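Local coordinates for N-acetylglucosamine-6-phosphate deacetylase (Mycobacterium smegmatis, PDB 6FV4), which probably removes the acetyl group from N-acetylglucosamine-6-phosphate in a metal-dependent hydrolysis, at residues Leu142-Cys147 and Val202-Ala207. The protein carries 1 engineered substitution. Sequence-based numbering, arbitrary orientation.
Sequences LSTLRC and VGHTEA. With CD (cadmium ion), chain J.
Arg146 and Glu206 form a side-on salt bridge between the two loops. Arg146 NE donates to Glu206 OE2 at 2.7 Å, and Arg146 NH2 reaches Glu206 OE1 at 3.0 Å. Both oxygens use their syn lone pairs. The guanidinium and carboxylate planes lie 24° apart, so the two groups are nearly coplanar. Glu206 is bent at its second torsion (chi2 -63°), which turns the carboxylate toward 142-147. Its OE2 also accepts from Thr144 OG1 at 2.6 Å, here through the anti lone pair. Water 2 donates to the same OE2 and accepts from Leu145 N. Thr144 OG1 lies anti to the backbone N (chi1 -170°), where it can also accept from Arg146 N and close an ST turn.

One direct backbone bond joins the segments, from Ser143 N to His204 O at 2.9 Å.

In the barrel of this amidohydrolase, strands 134-138 and 199-202 each lead into one of these loops, and the second loop carries His204 to the metal site. His204 NE2 binds the cadmium ion at 2.3 Å. Glu138, His150 and His225 are its other protein ligands, and water 3 lies 2.6 Å from the metal.

The imidazole is held on its other nitrogen too. His204 ND1 donates to water 1, which in turn donates to Thr144 O. This second-shell link is consistent with a restrained ring rotation, alongside the metal bond.

Apolar contacts also reach His204. Leu142 CD1 sits over one face in a CH-pi contact, 4.0 Å from the centroid of the His204 ring. Thr144 CG2 approaches the ring obliquely, 3.7 Å from His204 ND1. Leu142 CB packs against His204 CB.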
ATOM      1  N   LEU B 142       1.474  -0.203  26.338  1.00 30.97           N
ATOM      2  CA  LEU B 142       1.596  -1.068  25.172  1.00 32.18           C
ATOM      3  C   LEU B 142       0.900  -2.403  25.423  1.00 35.15           C
ATOM      4  O   LEU B 142       0.499  -2.730  26.545  1.00 32.08           O
ATOM      5  CB  LEU B 142       3.070  -1.297  24.834  1.00 31.41           C
ATOM      6  CG  LEU B 142       3.963  -0.058  24.807  1.00 27.15           C
ATOM      7  CD1 LEU B 142       5.369  -0.429  24.383  1.00 27.56           C
ATOM      8  CD2 LEU B 142       3.381   1.022  23.893  1.00 27.36           C
ATOM      9  N   SER B 143       0.748  -3.178  24.347  1.00 34.72           N
ATOM     10  CA  SER B 143       0.100  -4.480  24.460  1.00 34.42           C
ATOM     11  C   SER B 143       0.464  -5.403  23.307  1.00 37.44           C
ATOM     12  O   SER B 143      -0.400  -5.761  22.505  1.00 37.84           O
ATOM     13  CB  SER B 143      -1.419  -4.319  24.518  1.00 35.97           C
ATOM     14  OG  SER B 143      -2.020  -5.480  25.067  1.00 42.22           O
ATOM     15  N   THR B 144       1.729  -5.793  23.202  1.00 38.98           N
ATOM     16  CA  THR B 144       2.069  -6.863  22.276  1.00 38.87           C
ATOM     17  C   THR B 144       3.172  -7.715  22.882  1.00 40.06           C
ATOM     18  O   THR B 144       3.977  -7.246  23.699  1.00 39.90           O
ATOM     19  CB  THR B 144       2.492  -6.343  20.887  1.00 37.32           C
ATOM     20  OG1 THR B 144       2.578  -7.447  19.982  1.00 37.40           O
ATOM     21  CG2 THR B 144       3.852  -5.660  20.938  1.00 38.85           C
ATOM     22  N   LEU B 145       3.172  -8.989  22.492  1.00 38.91           N
ATOM     23  CA  LEU B 145       4.227  -9.926  22.843  1.00 42.27           C
ATOM     24  C   LEU B 145       5.082 -10.295  21.641  1.00 43.92           C
ATOM     25  O   LEU B 145       5.957 -11.162  21.754  1.00 45.33           O
ATOM     26  CB  LEU B 145       3.628 -11.188  23.476  1.00 42.19           C
ATOM     27  CG  LEU B 145       2.640 -10.963  24.622  1.00 43.01           C
ATOM     28  CD1 LEU B 145       2.294 -12.274  25.334  1.00 41.52           C
ATOM     29  CD2 LEU B 145       3.187  -9.928  25.617  1.00 46.24           C
ATOM     30  N   ARG B 146       4.843  -9.667  20.490  1.00 41.33           N
ATOM     31  CA  ARG B 146       5.589  -9.977  19.281  1.00 43.69           C
ATOM     32  C   ARG B 146       7.054  -9.587  19.447  1.00 47.83           C
ATOM     33  O   ARG B 146       7.427  -8.827  20.351  1.00 50.38           O
ATOM     34  CB  ARG B 146       4.983  -9.261  18.068  1.00 43.20           C
ATOM     35  CG  ARG B 146       3.601  -9.771  17.699  1.00 37.51           C
ATOM     36  CD  ARG B 146       2.929  -8.962  16.590  1.00 39.26           C
ATOM     37  NE  ARG B 146       1.556  -9.431  16.427  1.00 36.73           N
ATOM     38  CZ  ARG B 146       1.192 -10.410  15.606  1.00 34.83           C
ATOM     39  NH1 ARG B 146       2.089 -11.000  14.830  1.00 34.16           N
ATOM     40  NH2 ARG B 146      -0.079 -10.787  15.553  1.00 34.83           N
ATOM     41  N   CYS B 147       7.890 -10.141  18.573  1.00 45.82           N
ATOM     42  CA  CYS B 147       9.301  -9.787  18.559  1.00 47.40           C
ATOM     43  C   CYS B 147       9.456  -8.290  18.347  1.00 51.94           C
ATOM     44  O   CYS B 147       8.855  -7.707  17.438  1.00 45.11           O
ATOM     45  CB  CYS B 147      10.034 -10.563  17.472  1.00 55.65           C
ATOM     46  SG  CYS B 147      10.213 -12.314  17.857  1.00 75.05           S
ATOM     47  N   VAL B 202       0.549   5.255  17.546  1.00 30.39           N
ATOM     48  CA  VAL B 202       0.013   3.899  17.670  1.00 29.51           C
ATOM     49  C   VAL B 202       1.154   2.922  17.425  1.00 27.91           C
ATOM     50  O   VAL B 202       1.905   3.069  16.455  1.00 29.04           O
ATOM     51  CB  VAL B 202      -1.146   3.640  16.684  1.00 29.40           C
ATOM     52  CG1 VAL B 202      -1.495   2.152  16.639  1.00 29.94           C
ATOM     53  CG2 VAL B 202      -2.370   4.407  17.074  1.00 28.48           C
ATOM     54  N   GLY B 203       1.289   1.927  18.294  1.00 25.82           N
ATOM     55  CA  GLY B 203       2.390   0.991  18.177  1.00 24.09           C
ATOM     56  C   GLY B 203       2.244  -0.105  19.207  1.00 25.93           C
ATOM     57  O   GLY B 203       1.387  -0.042  20.095  1.00 27.87           O
ATOM     58  N   HIS B 204       3.081  -1.134  19.051  1.00 24.83           N
ATOM     59  CA  HIS B 204       3.195  -2.236  20.009  1.00 28.26           C
ATOM     60  C   HIS B 204       1.826  -2.773  20.415  1.00 30.01           C
ATOM     61  O   HIS B 204       1.473  -2.828  21.591  1.00 29.74           O
ATOM     62  CB  HIS B 204       3.991  -1.795  21.237  1.00 28.57           C
ATOM     63  CG  HIS B 204       5.459  -1.804  20.998  1.00 23.00           C
ATOM     64  ND1 HIS B 204       6.273  -2.839  21.404  1.00 23.58           N
ATOM     65  CD2 HIS B 204       6.254  -0.921  20.353  1.00 21.82           C
ATOM     66  CE1 HIS B 204       7.514  -2.590  21.030  1.00 27.85           C
ATOM     67  NE2 HIS B 204       7.529  -1.437  20.384  1.00 22.79           N
ATOM     68  N   THR B 205       1.061  -3.189  19.404  1.00 30.78           N
ATOM     69  CA  THR B 205      -0.360  -3.381  19.594  1.00 26.42           C
ATOM     70  C   THR B 205      -0.863  -4.539  18.744  1.00 32.79           C
ATOM     71  O   THR B 205      -0.344  -4.813  17.661  1.00 28.17           O
ATOM     72  CB  THR B 205      -1.117  -2.093  19.251  1.00 29.39           C
ATOM     73  OG1 THR B 205      -2.526  -2.334  19.296  1.00 35.08           O
ATOM     74  CG2 THR B 205      -0.727  -1.588  17.868  1.00 32.20           C
ATOM     75  N   GLU B 206      -1.871  -5.220  19.285  1.00 33.66           N
ATOM     76  CA  GLU B 206      -2.669  -6.222  18.604  1.00 35.02           C
ATOM     77  C   GLU B 206      -4.039  -5.673  18.211  1.00 37.65           C
ATOM     78  O   GLU B 206      -4.975  -6.451  18.007  1.00 35.05           O
ATOM     79  CB  GLU B 206      -2.817  -7.459  19.499  1.00 37.05           C
ATOM     80  CG  GLU B 206      -1.486  -8.084  19.936  1.00 35.49           C
ATOM     81  CD  GLU B 206      -0.677  -8.615  18.759  1.00 42.60           C
ATOM     82  OE1 GLU B 206      -1.292  -9.080  17.766  1.00 42.41           O
ATOM     83  OE2 GLU B 206       0.574  -8.571  18.818  1.00 43.14           O
ATOM     84  N   ALA B 207      -4.169  -4.345  18.110  1.00 32.24           N
ATOM     85  CA  ALA B 207      -5.449  -3.726  17.801  1.00 31.10           C
ATOM     86  C   ALA B 207      -5.930  -4.117  16.411  1.00 31.43           C
ATOM     87  O   ALA B 207      -5.140  -4.353  15.496  1.00 35.72           O
ATOM     88  CB  ALA B 207      -5.345  -2.205  17.870  1.00 31.29           C
TER
HETATM   89 CD    CD J 403       9.656  -0.808  19.657  1.00 27.76          CD
HETATM   90  O   HOH W   1       5.557  -4.629  23.433  1.00 37.36           O
HETATM   91  O   HOH W   2       1.013 -10.158  21.108  1.00 36.11           O
HETATM   92  O   HOH W   3      10.443  -3.127  18.806  1.00 31.32           O